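Local coordinates for glycosyl transferase (Staphylococcus aureus, PDB 5TZJ), which belongs to the family 2 glycosyl transferases and binds uridine-diphosphate-N-acetylglucosamine in a pocket of what is probably a GT-A-type fold, at residues Asp91-Ile96 against Tyr202-Glu207; Val7-Ser12 against Asp44-Ile49. All coordinates share one frame; numbering follows the deposited sequence.

Contact 1 (Asp91-Ile96 against Tyr202-Glu207). With UD1 (uridine-diphosphate-N-acetylglucosamine), chain C.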
ATOM      1  N   ASP A  91       6.143   8.413   8.116  1.00 30.32           N
ATOM      2  CA  ASP A  91       7.103   7.512   8.730  1.00 30.49           C
ATOM      3  C   ASP A  91       8.314   8.259   9.259  1.00 31.77           C
ATOM      4  O   ASP A  91       8.661   9.360   8.797  1.00 34.12           O
ATOM      5  CB  ASP A  91       7.531   6.446   7.741  1.00 33.62           C
ATOM      6  CG  ASP A  91       6.408   5.491   7.451  1.00 38.35           C
ATOM      7  OD1 ASP A  91       5.447   5.442   8.281  1.00 38.62           O
ATOM      8  OD2 ASP A  91       6.500   4.801   6.427  1.00 38.68           O
ATOM      9  N   SER A  92       8.935   7.653  10.282  1.00 30.31           N
ATOM     10  CA  SER A  92       9.890   8.367  11.117  1.00 30.68           C
ATOM     11  C   SER A  92      11.127   8.820  10.348  1.00 32.46           C
ATOM     12  O   SER A  92      11.799   9.766  10.776  1.00 33.11           O
ATOM     13  CB  SER A  92      10.282   7.485  12.306  1.00 30.41           C
ATOM     14  OG  SER A  92      10.912   6.299  11.871  1.00 33.13           O
ATOM     15  N   ASP A  93      11.452   8.165   9.236  1.00 31.83           N
ATOM     16  CA  ASP A  93      12.608   8.506   8.422  1.00 36.60           C
ATOM     17  C   ASP A  93      12.244   9.370   7.218  1.00 38.39           C
ATOM     18  O   ASP A  93      13.093   9.580   6.341  1.00 40.09           O
ATOM     19  CB  ASP A  93      13.298   7.222   7.958  1.00 39.22           C
ATOM     20  CG  ASP A  93      12.327   6.270   7.250  1.00 46.45           C
ATOM     21  OD1 ASP A  93      11.105   6.579   7.224  1.00 48.48           O
ATOM     22  OD2 ASP A  93      12.764   5.206   6.749  1.00 47.48           O
ATOM     23  N   ASP A  94      11.013   9.877   7.146  1.00 39.95           N
ATOM     24  CA  ASP A  94      10.596  10.755   6.041  1.00 41.07           C
ATOM     25  C   ASP A  94      10.389  12.181   6.563  1.00 40.93           C
ATOM     26  O   ASP A  94      10.561  12.461   7.748  1.00 36.61           O
ATOM     27  CB  ASP A  94       9.334  10.208   5.362  1.00 33.54           C
ATOM     28  CG  ASP A  94       9.536   8.799   4.796  1.00 41.66           C
ATOM     29  OD1 ASP A  94      10.698   8.455   4.472  1.00 41.33           O
ATOM     30  OD2 ASP A  94       8.541   8.035   4.702  1.00 31.72           O
ATOM     31  N   TYR A  95      10.041  13.098   5.666  1.00 39.37           N
ATOM     32  CA  TYR A  95       9.645  14.440   6.075  1.00 43.05           C
ATOM     33  C   TYR A  95       8.702  14.994   5.019  1.00 42.70           C
ATOM     34  O   TYR A  95       8.445  14.353   3.996  1.00 41.41           O
ATOM     35  CB  TYR A  95      10.865  15.362   6.309  1.00 48.26           C
ATOM     36  CG  TYR A  95      11.891  15.319   5.198  1.00 52.74           C
ATOM     37  CD1 TYR A  95      12.860  14.327   5.171  1.00 53.22           C
ATOM     38  CD2 TYR A  95      11.893  16.272   4.180  1.00 54.62           C
ATOM     39  CE1 TYR A  95      13.788  14.272   4.156  1.00 55.73           C
ATOM     40  CE2 TYR A  95      12.830  16.229   3.173  1.00 55.64           C
ATOM     41  CZ  TYR A  95      13.764  15.211   3.168  1.00 58.67           C
ATOM     42  OH  TYR A  95      14.714  15.147   2.172  1.00 68.15           O
ATOM     43  N   ILE A  96       8.163  16.192   5.280  1.00 42.54           N
ATOM     44  CA  ILE A  96       7.113  16.750   4.435  1.00 40.91           C
ATOM     45  C   ILE A  96       7.422  18.216   4.116  1.00 43.37           C
ATOM     46  O   ILE A  96       8.148  18.902   4.845  1.00 44.35           O
ATOM     47  CB  ILE A  96       5.705  16.598   5.081  1.00 40.88           C
ATOM     48  CG1 ILE A  96       5.600  17.387   6.384  1.00 40.10           C
ATOM     49  CG2 ILE A  96       5.388  15.101   5.396  1.00 42.27           C
ATOM     50  CD1 ILE A  96       4.179  17.538   6.897  1.00 39.48           C
ATOM     51  N   TYR A 202       8.267  13.580   1.203  1.00 38.59           N
ATOM     52  CA  TYR A 202       9.615  13.112   0.887  1.00 39.82           C
ATOM     53  C   TYR A 202       9.891  11.774   1.566  1.00 41.42           C
ATOM     54  O   TYR A 202       9.889  11.671   2.806  1.00 42.42           O
ATOM     55  CB  TYR A 202      10.663  14.148   1.301  1.00 44.20           C
ATOM     56  CG  TYR A 202      10.463  15.465   0.622  1.00 47.16           C
ATOM     57  CD1 TYR A 202       9.677  16.448   1.205  1.00 50.26           C
ATOM     58  CD2 TYR A 202      11.037  15.724  -0.605  1.00 49.17           C
ATOM     59  CE1 TYR A 202       9.481  17.673   0.593  1.00 54.41           C
ATOM     60  CE2 TYR A 202      10.855  16.957  -1.233  1.00 53.75           C
ATOM     61  CZ  TYR A 202      10.068  17.921  -0.629  1.00 55.08           C
ATOM     62  OH  TYR A 202       9.872  19.133  -1.232  1.00 59.10           O
ATOM     63  N   ALA A 203      10.155  10.758   0.760  1.00 41.74           N
ATOM     64  CA  ALA A 203      10.436   9.415   1.244  1.00 39.34           C
ATOM     65  C   ALA A 203      11.926   9.138   1.041  1.00 44.42           C
ATOM     66  O   ALA A 203      12.438   9.235  -0.081  1.00 45.48           O
ATOM     67  CB  ALA A 203       9.552   8.396   0.524  1.00 37.23           C
ATOM     68  N   THR A 204      12.623   8.844   2.136  1.00 45.87           N
ATOM     69  CA  THR A 204      14.059   8.636   2.127  1.00 47.77           C
ATOM     70  C   THR A 204      14.407   7.155   1.982  1.00 50.35           C
ATOM     71  O   THR A 204      13.559   6.269   2.094  1.00 47.52           O
ATOM     72  CB  THR A 204      14.677   9.179   3.413  1.00 46.63           C
ATOM     73  OG1 THR A 204      13.980   8.616   4.544  1.00 44.00           O
ATOM     74  CG2 THR A 204      14.591  10.701   3.450  1.00 45.24           C
ATOM     75  N   LYS A 205      15.691   6.896   1.739  1.00 56.59           N
ATOM     76  CA  LYS A 205      16.272   5.567   1.923  1.00 63.70           C
ATOM     77  C   LYS A 205      17.509   5.708   2.809  1.00 69.24           C
ATOM     78  O   LYS A 205      18.621   5.933   2.318  1.00 71.62           O
ATOM     79  CB  LYS A 205      16.602   4.896   0.597  1.00 67.74           C
ATOM     80  CG  LYS A 205      16.202   3.423   0.609  1.00 71.14           C
ATOM     81  CD  LYS A 205      14.766   3.252   1.184  1.00 67.55           C
ATOM     82  CE  LYS A 205      14.361   1.793   1.352  1.00 66.18           C
ATOM     83  NZ  LYS A 205      14.618   0.987   0.130  1.00 66.90           N
ATOM     84  N   ARG A 206      17.294   5.589   4.120  1.00 69.96           N
ATOM     85  CA  ARG A 206      18.375   5.418   5.082  1.00 73.03           C
ATOM     86  C   ARG A 206      18.716   3.925   5.142  1.00 77.38           C
ATOM     87  O   ARG A 206      18.219   3.125   4.343  1.00 75.15           O
ATOM     88  CB  ARG A 206      17.981   6.024   6.432  1.00 67.92           C
ATOM     89  CG  ARG A 206      16.553   5.719   6.918  1.00 62.48           C
ATOM     90  CD  ARG A 206      16.500   4.455   7.772  1.00 60.77           C
ATOM     91  NE  ARG A 206      15.134   4.008   8.048  1.00 58.50           N
ATOM     92  CZ  ARG A 206      14.792   2.728   8.188  1.00 56.41           C
ATOM     93  NH1 ARG A 206      15.720   1.786   8.062  1.00 58.47           N
ATOM     94  NH2 ARG A 206      13.530   2.384   8.440  1.00 51.24           N
ATOM     95  N   GLU A 207      19.582   3.514   6.071  1.00 81.62           N
ATOM     96  CA  GLU A 207      19.902   2.093   6.178  1.00 86.73           C
ATOM     97  C   GLU A 207      19.705   1.601   7.610  1.00 88.49           C
ATOM     98  O   GLU A 207      19.343   2.359   8.518  1.00 88.78           O
ATOM     99  CB  GLU A 207      21.308   1.796   5.660  1.00 93.45           C
ATOM    100  CG  GLU A 207      21.579   2.461   4.338  1.00 95.59           C
ATOM    101  CD  GLU A 207      23.046   2.693   4.124  1.00102.33           C
ATOM    102  OE1 GLU A 207      23.623   2.073   3.200  1.00105.97           O
ATOM    103  OE2 GLU A 207      23.633   3.468   4.913  1.00103.43           O
TER
HETATM  104  C1' UD1 C 401       7.303   1.409   3.577  1.00 53.83           C
HETATM  105  C2' UD1 C 401       6.043   2.265   3.639  1.00 53.20           C
HETATM  106  C3' UD1 C 401       5.607   2.275   5.066  1.00 49.49           C
HETATM  107  C4' UD1 C 401       5.075   0.915   5.352  1.00 45.50           C
HETATM  108  C5' UD1 C 401       6.264  -0.048   5.379  1.00 47.92           C
HETATM  109  C6' UD1 C 401       5.803  -1.454   5.628  1.00 46.01           C
HETATM  110  C7' UD1 C 401       6.096   3.890   1.727  1.00 51.57           C
HETATM  111  C8' UD1 C 401       5.643   2.766   0.813  1.00 52.02           C
HETATM  112  N2' UD1 C 401       6.312   3.637   3.130  1.00 51.45           N
HETATM  113  O1' UD1 C 401       8.263   2.079   4.307  1.00 51.77           O
HETATM  114  O3' UD1 C 401       4.651   3.336   5.347  1.00 47.84           O
HETATM  115  O4' UD1 C 401       4.383   0.915   6.586  1.00 46.38           O
HETATM  116  O5' UD1 C 401       7.003   0.014   4.087  1.00 53.01           O
HETATM  117  O6' UD1 C 401       4.663  -1.725   4.848  1.00 43.70           O
HETATM  118  O7' UD1 C 401       6.299   4.973   1.308  1.00 53.41           O
HETATM  119  N1  UD1 C 401       8.137   1.007  12.709  1.00 32.82           N
HETATM  120  C2  UD1 C 401       7.429   0.696  13.983  1.00 30.65           C
HETATM  121  N3  UD1 C 401       7.627  -0.623  14.663  1.00 27.32           N
HETATM  122  C4  UD1 C 401       8.517  -1.601  14.045  1.00 31.60           C
HETATM  123  C5  UD1 C 401       9.207  -1.294  12.750  1.00 33.91           C
HETATM  124  C6  UD1 C 401       9.003   0.017  12.090  1.00 35.71           C
HETATM  125  O2  UD1 C 401       6.718   1.498  14.458  1.00 30.50           O
HETATM  126  O4  UD1 C 401       8.677  -2.647  14.584  1.00 28.67           O
HETATM  127  C1B UD1 C 401       7.872   2.266  12.061  1.00 34.79           C
HETATM  128  C2B UD1 C 401       9.192   3.039  11.509  1.00 33.95           C
HETATM  129  O2' UD1 C 401       9.818   3.781  12.629  1.00 31.68           O
HETATM  130  C3B UD1 C 401       8.730   3.803  10.519  1.00 30.75           C
HETATM  131  C4B UD1 C 401       7.518   3.050   9.933  1.00 34.18           C
HETATM  132  O4B UD1 C 401       7.128   2.000  10.989  1.00 33.51           O
HETATM  133  O3B UD1 C 401       8.181   5.108  11.036  1.00 30.57           O
HETATM  134  C5B UD1 C 401       7.778   2.352   8.717  1.00 36.94           C
HETATM  135  O5B UD1 C 401       8.805   1.420   8.917  1.00 36.07           O
HETATM  136  PA  UD1 C 401      10.063   1.476   7.851  1.00 42.78           P
HETATM  137  O1A UD1 C 401      11.212   0.644   8.359  1.00 41.20           O
HETATM  138  O2A UD1 C 401      10.475   2.918   7.615  1.00 42.52           O
HETATM  139  O3A UD1 C 401       9.407   0.854   6.450  1.00 48.33           O
HETATM  140  PB  UD1 C 401       9.637   1.371   4.896  1.00 48.63           P
HETATM  141  O1B UD1 C 401      10.760   2.372   4.742  1.00 48.78           O
HETATM  142  O2B UD1 C 401      10.029   0.063   4.227  1.00 47.96           O
HETATM  143  O   HOH W   1      11.388   5.708   4.080  1.00 43.49           O
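Tyr95 and Tyr202 form a short antiparallel bridge just after Asp91-Ser92-Asp93, which reads as the DXD motif of GT-A glycosyltransferases. Two backbone bonds make this a hydrogen-bonded pair: Tyr202 N to Tyr95 O at 2.9 Å and Tyr95 N to Tyr202 O at 3.2 Å. The motif itself forms a type I turn from Asp91 to Asp94, closed by Asp94 N to Asp91 O, which runs into the bridge.

The apolar part lies on the sheet face that carries both tyrosines. Tyr202 CB sits over one face of the Tyr95 ring, a CH-pi contact 3.8 Å from the centroid. The two rings are nearly parallel, at 17°, but slid apart until they barely overlap. On Thr204, CG2 reaches Tyr95 CE1 at 3.7 Å.

Among the polar groups, Asp94 OD1 takes the Thr204 N-H from above the carboxylate plane; this bond is 3.1 Å long and fairly straight at 164°. Asp94 OD2 accepts from Tyr201 OH, so both carboxylate oxygens are held.

Charge dominates nearer the ligand. A bend at chi2 (91°) turns Arg206 so that NE meets Asp93 OD2 at 3.0 Å, a salt bridge whose hydrogen bond is weak, and NH2 makes weak bonds to UD1 O1A and O2A; bridging them, it probably offsets their like charges. NH1 donates to Glu209 O. At the sugar, Asp91 OD2 accepts from UD1 O3' at 2.6 Å.

Contact 2 (Val7-Ser12 against Asp44-Ile49). With UD1 (uridine-diphosphate-N-acetylglucosamine), chain C.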
ATOM      1  N   VAL A   7       2.941   9.374  13.602  1.00 32.69           N
ATOM      2  CA  VAL A   7       4.329   8.962  13.403  1.00 32.51           C
ATOM      3  C   VAL A   7       4.606   7.745  14.264  1.00 30.74           C
ATOM      4  O   VAL A   7       4.741   7.877  15.487  1.00 27.82           O
ATOM      5  CB  VAL A   7       5.312  10.085  13.791  1.00 35.53           C
ATOM      6  CG1 VAL A   7       6.770   9.630  13.535  1.00 35.25           C
ATOM      7  CG2 VAL A   7       4.970  11.372  13.041  1.00 30.41           C
ATOM      8  N   PRO A   8       4.686   6.547  13.696  1.00 28.32           N
ATOM      9  CA  PRO A   8       5.192   5.410  14.482  1.00 26.63           C
ATOM     10  C   PRO A   8       6.711   5.478  14.506  1.00 27.02           C
ATOM     11  O   PRO A   8       7.336   5.719  13.474  1.00 29.68           O
ATOM     12  CB  PRO A   8       4.697   4.178  13.707  1.00 24.92           C
ATOM     13  CG  PRO A   8       4.653   4.692  12.151  1.00 25.12           C
ATOM     14  CD  PRO A   8       4.352   6.231  12.310  1.00 26.00           C
ATOM     15  N   THR A   9       7.331   5.267  15.673  1.00 26.90           N
ATOM     16  CA  THR A   9       8.795   5.284  15.727  1.00 28.92           C
ATOM     17  C   THR A   9       9.355   3.962  16.258  1.00 29.34           C
ATOM     18  O   THR A   9       8.715   3.281  17.075  1.00 27.81           O
ATOM     19  CB  THR A   9       9.326   6.438  16.610  1.00 29.59           C
ATOM     20  OG1 THR A   9       8.882   6.251  17.962  1.00 30.52           O
ATOM     21  CG2 THR A   9       8.810   7.796  16.099  1.00 30.29           C
ATOM     22  N   TYR A  10      10.579   3.622  15.815  1.00 27.97           N
ATOM     23  CA  TYR A  10      11.270   2.409  16.292  1.00 28.02           C
ATOM     24  C   TYR A  10      12.770   2.594  16.082  1.00 32.45           C
ATOM     25  O   TYR A  10      13.247   2.455  14.956  1.00 31.59           O
ATOM     26  CB  TYR A  10      10.796   1.137  15.604  1.00 31.46           C
ATOM     27  CG  TYR A  10      11.474  -0.111  16.223  1.00 34.46           C
ATOM     28  CD1 TYR A  10      11.616  -0.228  17.616  1.00 38.50           C
ATOM     29  CD2 TYR A  10      12.006  -1.123  15.431  1.00 38.75           C
ATOM     30  CE1 TYR A  10      12.226  -1.320  18.189  1.00 41.91           C
ATOM     31  CE2 TYR A  10      12.629  -2.247  16.011  1.00 37.09           C
ATOM     32  CZ  TYR A  10      12.733  -2.326  17.384  1.00 40.84           C
ATOM     33  OH  TYR A  10      13.337  -3.405  17.982  1.00 44.93           O
ATOM     34  N   ASN A  11      13.502   2.900  17.170  1.00 37.55           N
ATOM     35  CA  ASN A  11      14.950   3.119  17.092  1.00 32.35           C
ATOM     36  C   ASN A  11      15.284   4.110  15.971  1.00 36.18           C
ATOM     37  O   ASN A  11      16.178   3.904  15.143  1.00 34.62           O
ATOM     38  CB  ASN A  11      15.683   1.791  16.925  1.00 33.58           C
ATOM     39  CG  ASN A  11      15.629   0.949  18.205  1.00 38.23           C
ATOM     40  OD1 ASN A  11      15.481   1.497  19.310  1.00 36.83           O
ATOM     41  ND2 ASN A  11      15.758  -0.373  18.067  1.00 32.12           N
ATOM     42  N   SER A  12      14.557   5.224  15.989  1.00 32.82           N
ATOM     43  CA  SER A  12      14.584   6.243  14.951  1.00 37.84           C
ATOM     44  C   SER A  12      15.467   7.422  15.322  1.00 37.38           C
ATOM     45  O   SER A  12      15.254   8.525  14.812  1.00 37.55           O
ATOM     46  CB  SER A  12      13.162   6.741  14.685  1.00 36.17           C
ATOM     47  OG  SER A  12      12.287   5.695  14.325  1.00 35.68           O
ATOM     48  N   ASP A  44      16.810   3.219  21.875  1.00 37.45           N
ATOM     49  CA  ASP A  44      17.753   4.306  21.718  1.00 39.30           C
ATOM     50  C   ASP A  44      17.143   5.578  22.309  1.00 39.82           C
ATOM     51  O   ASP A  44      16.161   5.518  23.059  1.00 39.15           O
ATOM     52  CB  ASP A  44      18.143   4.437  20.239  1.00 38.91           C
ATOM     53  CG  ASP A  44      16.974   4.820  19.344  1.00 40.04           C
ATOM     54  OD1 ASP A  44      15.830   4.980  19.827  1.00 40.02           O
ATOM     55  OD2 ASP A  44      17.205   4.947  18.128  1.00 40.09           O
ATOM     56  N   GLN A  45      17.701   6.731  21.961  1.00 41.19           N
ATOM     57  CA  GLN A  45      17.252   8.011  22.499  1.00 50.34           C
ATOM     58  C   GLN A  45      16.140   8.644  21.667  1.00 40.50           C
ATOM     59  O   GLN A  45      15.954   9.873  21.735  1.00 41.48           O
ATOM     60  CB  GLN A  45      18.431   8.977  22.624  1.00 50.41           C
ATOM     61  CG  GLN A  45      19.452   8.596  23.706  1.00 60.02           C
ATOM     62  CD  GLN A  45      18.879   8.666  25.117  1.00 65.37           C
ATOM     63  OE1 GLN A  45      18.288   7.693  25.613  1.00 64.61           O
ATOM     64  NE2 GLN A  45      19.033   9.832  25.767  1.00 70.83           N
ATOM     65  N   THR A  46      15.398   7.832  20.892  1.00 38.26           N
ATOM     66  CA  THR A  46      14.321   8.372  20.065  1.00 38.15           C
ATOM     67  C   THR A  46      13.410   9.283  20.892  1.00 37.47           C
ATOM     68  O   THR A  46      13.124  10.415  20.485  1.00 39.55           O
ATOM     69  CB  THR A  46      13.512   7.240  19.389  1.00 35.64           C
ATOM     70  OG1 THR A  46      14.301   6.578  18.384  1.00 37.75           O
ATOM     71  CG2 THR A  46      12.245   7.781  18.692  1.00 34.26           C
ATOM     72  N   LEU A  47      12.996   8.825  22.089  1.00 38.39           N
ATOM     73  CA  LEU A  47      11.975   9.557  22.838  1.00 41.78           C
ATOM     74  C   LEU A  47      12.520  10.845  23.437  1.00 41.90           C
ATOM     75  O   LEU A  47      11.784  11.841  23.541  1.00 41.05           O
ATOM     76  CB  LEU A  47      11.373   8.686  23.941  1.00 48.76           C
ATOM     77  CG  LEU A  47      10.266   7.697  23.519  1.00 48.76           C
ATOM     78  CD1 LEU A  47       9.565   7.180  24.792  1.00 54.66           C
ATOM     79  CD2 LEU A  47       9.276   8.299  22.581  1.00 43.47           C
ATOM     80  N   GLN A  48      13.790  10.845  23.848  1.00 41.97           N
ATOM     81  CA  GLN A  48      14.372  12.074  24.367  1.00 46.53           C
ATOM     82  C   GLN A  48      14.521  13.111  23.264  1.00 44.68           C
ATOM     83  O   GLN A  48      14.357  14.306  23.524  1.00 46.21           O
ATOM     84  CB  GLN A  48      15.714  11.785  25.041  1.00 48.37           C
ATOM     85  CG  GLN A  48      15.585  10.900  26.290  1.00 55.01           C
ATOM     86  CD  GLN A  48      15.718   9.392  26.007  1.00 60.35           C
ATOM     87  OE1 GLN A  48      15.209   8.865  25.003  1.00 58.51           O
ATOM     88  NE2 GLN A  48      16.397   8.685  26.919  1.00 64.13           N
ATOM     89  N   ILE A  49      14.787  12.681  22.023  1.00 43.30           N
ATOM     90  CA  ILE A  49      14.783  13.651  20.920  1.00 47.90           C
ATOM     91  C   ILE A  49      13.372  14.171  20.664  1.00 47.56           C
ATOM     92  O   ILE A  49      13.165  15.381  20.509  1.00 48.00           O
ATOM     93  CB  ILE A  49      15.411  13.051  19.651  1.00 47.11           C
ATOM     94  CG1 ILE A  49      16.886  12.731  19.923  1.00 54.08           C
ATOM     95  CG2 ILE A  49      15.333  14.042  18.518  1.00 44.83           C
ATOM     96  CD1 ILE A  49      17.519  11.815  18.899  1.00 54.68           C
TER
HETATM   97  C1' UD1 C 401       7.303   1.409   3.577  1.00 53.83           C
HETATM   98  C2' UD1 C 401       6.043   2.265   3.639  1.00 53.20           C
HETATM   99  C3' UD1 C 401       5.607   2.275   5.066  1.00 49.49           C
HETATM  100  C4' UD1 C 401       5.075   0.915   5.352  1.00 45.50           C
HETATM  101  C5' UD1 C 401       6.264  -0.048   5.379  1.00 47.92           C
HETATM  102  C6' UD1 C 401       5.803  -1.454   5.628  1.00 46.01           C
HETATM  103  C7' UD1 C 401       6.096   3.890   1.727  1.00 51.57           C
HETATM  104  C8' UD1 C 401       5.643   2.766   0.813  1.00 52.02           C
HETATM  105  N2' UD1 C 401       6.312   3.637   3.130  1.00 51.45           N
HETATM  106  O1' UD1 C 401       8.263   2.079   4.307  1.00 51.77           O
HETATM  107  O3' UD1 C 401       4.651   3.336   5.347  1.00 47.84           O
HETATM  108  O4' UD1 C 401       4.383   0.915   6.586  1.00 46.38           O
HETATM  109  O5' UD1 C 401       7.003   0.014   4.087  1.00 53.01           O
HETATM  110  O6' UD1 C 401       4.663  -1.725   4.848  1.00 43.70           O
HETATM  111  O7' UD1 C 401       6.299   4.973   1.308  1.00 53.41           O
HETATM  112  N1  UD1 C 401       8.137   1.007  12.709  1.00 32.82           N
HETATM  113  C2  UD1 C 401       7.429   0.696  13.983  1.00 30.65           C
HETATM  114  N3  UD1 C 401       7.627  -0.623  14.663  1.00 27.32           N
HETATM  115  C4  UD1 C 401       8.517  -1.601  14.045  1.00 31.60           C
HETATM  116  C5  UD1 C 401       9.207  -1.294  12.750  1.00 33.91           C
HETATM  117  C6  UD1 C 401       9.003   0.017  12.090  1.00 35.71           C
HETATM  118  O2  UD1 C 401       6.718   1.498  14.458  1.00 30.50           O
HETATM  119  O4  UD1 C 401       8.677  -2.647  14.584  1.00 28.67           O
HETATM  120  C1B UD1 C 401       7.872   2.266  12.061  1.00 34.79           C
HETATM  121  C2B UD1 C 401       9.192   3.039  11.509  1.00 33.95           C
HETATM  122  O2' UD1 C 401       9.818   3.781  12.629  1.00 31.68           O
HETATM  123  C3B UD1 C 401       8.730   3.803  10.519  1.00 30.75           C
HETATM  124  C4B UD1 C 401       7.518   3.050   9.933  1.00 34.18           C
HETATM  125  O4B UD1 C 401       7.128   2.000  10.989  1.00 33.51           O
HETATM  126  O3B UD1 C 401       8.181   5.108  11.036  1.00 30.57           O
HETATM  127  C5B UD1 C 401       7.778   2.352   8.717  1.00 36.94           C
HETATM  128  O5B UD1 C 401       8.805   1.420   8.917  1.00 36.07           O
HETATM  129  PA  UD1 C 401      10.063   1.476   7.851  1.00 42.78           P
HETATM  130  O1A UD1 C 401      11.212   0.644   8.359  1.00 41.20           O
HETATM  131  O2A UD1 C 401      10.475   2.918   7.615  1.00 42.52           O
HETATM  132  O3A UD1 C 401       9.407   0.854   6.450  1.00 48.33           O
HETATM  133  PB  UD1 C 401       9.637   1.371   4.896  1.00 48.63           P
HETATM  134  O1B UD1 C 401      10.760   2.372   4.742  1.00 48.78           O
HETATM  135  O2B UD1 C 401      10.029   0.063   4.227  1.00 47.96           O
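Thr46 OG1 joins two partners: it accepts a weak hydrogen bond from Ser12 N at 2.8 Å and donates to Asp44 OD1 at 2.6 Å. That carboxylate oxygen also takes the backbone N-H of Thr46, at 3.1 Å, closing an Asx turn at the start of helix 46-51. Both donors come from the same face of the carboxylate plane. A chi1 of 64° brings the Asp44 carboxylate in against the Asn11 backbone with OD1 within reach of Thr46, and the group is turned steeply (73°) against the Asn11 amide.

Asp44 OD2 presses to 3.0 Å from Asn11 C and accepts from Glu13 N. Asn11 OD1 is mainly engaged by Thr43 N; its bond from Asp44 N is long and weak, 3.4 Å. Toward the strand, Thr46 CG2 packs 3.8 Å from Thr9 OG1, a hydroxyl hydrogen-bonded to Asp39 OD1.

The strand end meets the ligand directly: Pro8 O accepts from UD1 O3B at 2.7 Å, and Tyr10 CB lies 3.7 Å from UD1 N3 of the uracil. Ser12 OG accepts from Tyr10 N, tying together the loop after the strand, and also hydrogen-bonds Ser92 OG. Parallel strands 3-9 and 33-39, with helix 46-51, belong to the Rossmann-like nucleotide-binding part of what is probably a GT-A-type fold.

Overall arrangement
The two contacts lie about 14 Å apart, centre to centre, and meet at the ribose of UD1. Ser92 OG of contact 1 probably hydrogen-bonds Ser12 OG of contact 2 (2.9 Å), and Ser92 CB packs on Pro8 O at 3.6 Å. The ribose O3B that Pro8 holds also accepts from Ser92 N at 2.8 Å, while O2' lies 2.8 Å from Ser92 OG in a hydrogen bond. Contact 2 serves the uracil and the ribose; contact 1 continues from the ribose to the diphosphate and the sugar. Asp40, Arg75, Glu177, His210 and Ser212 add further hydrogen bonds to the ligand, and Arg75 also forms a salt bridge with Asp91.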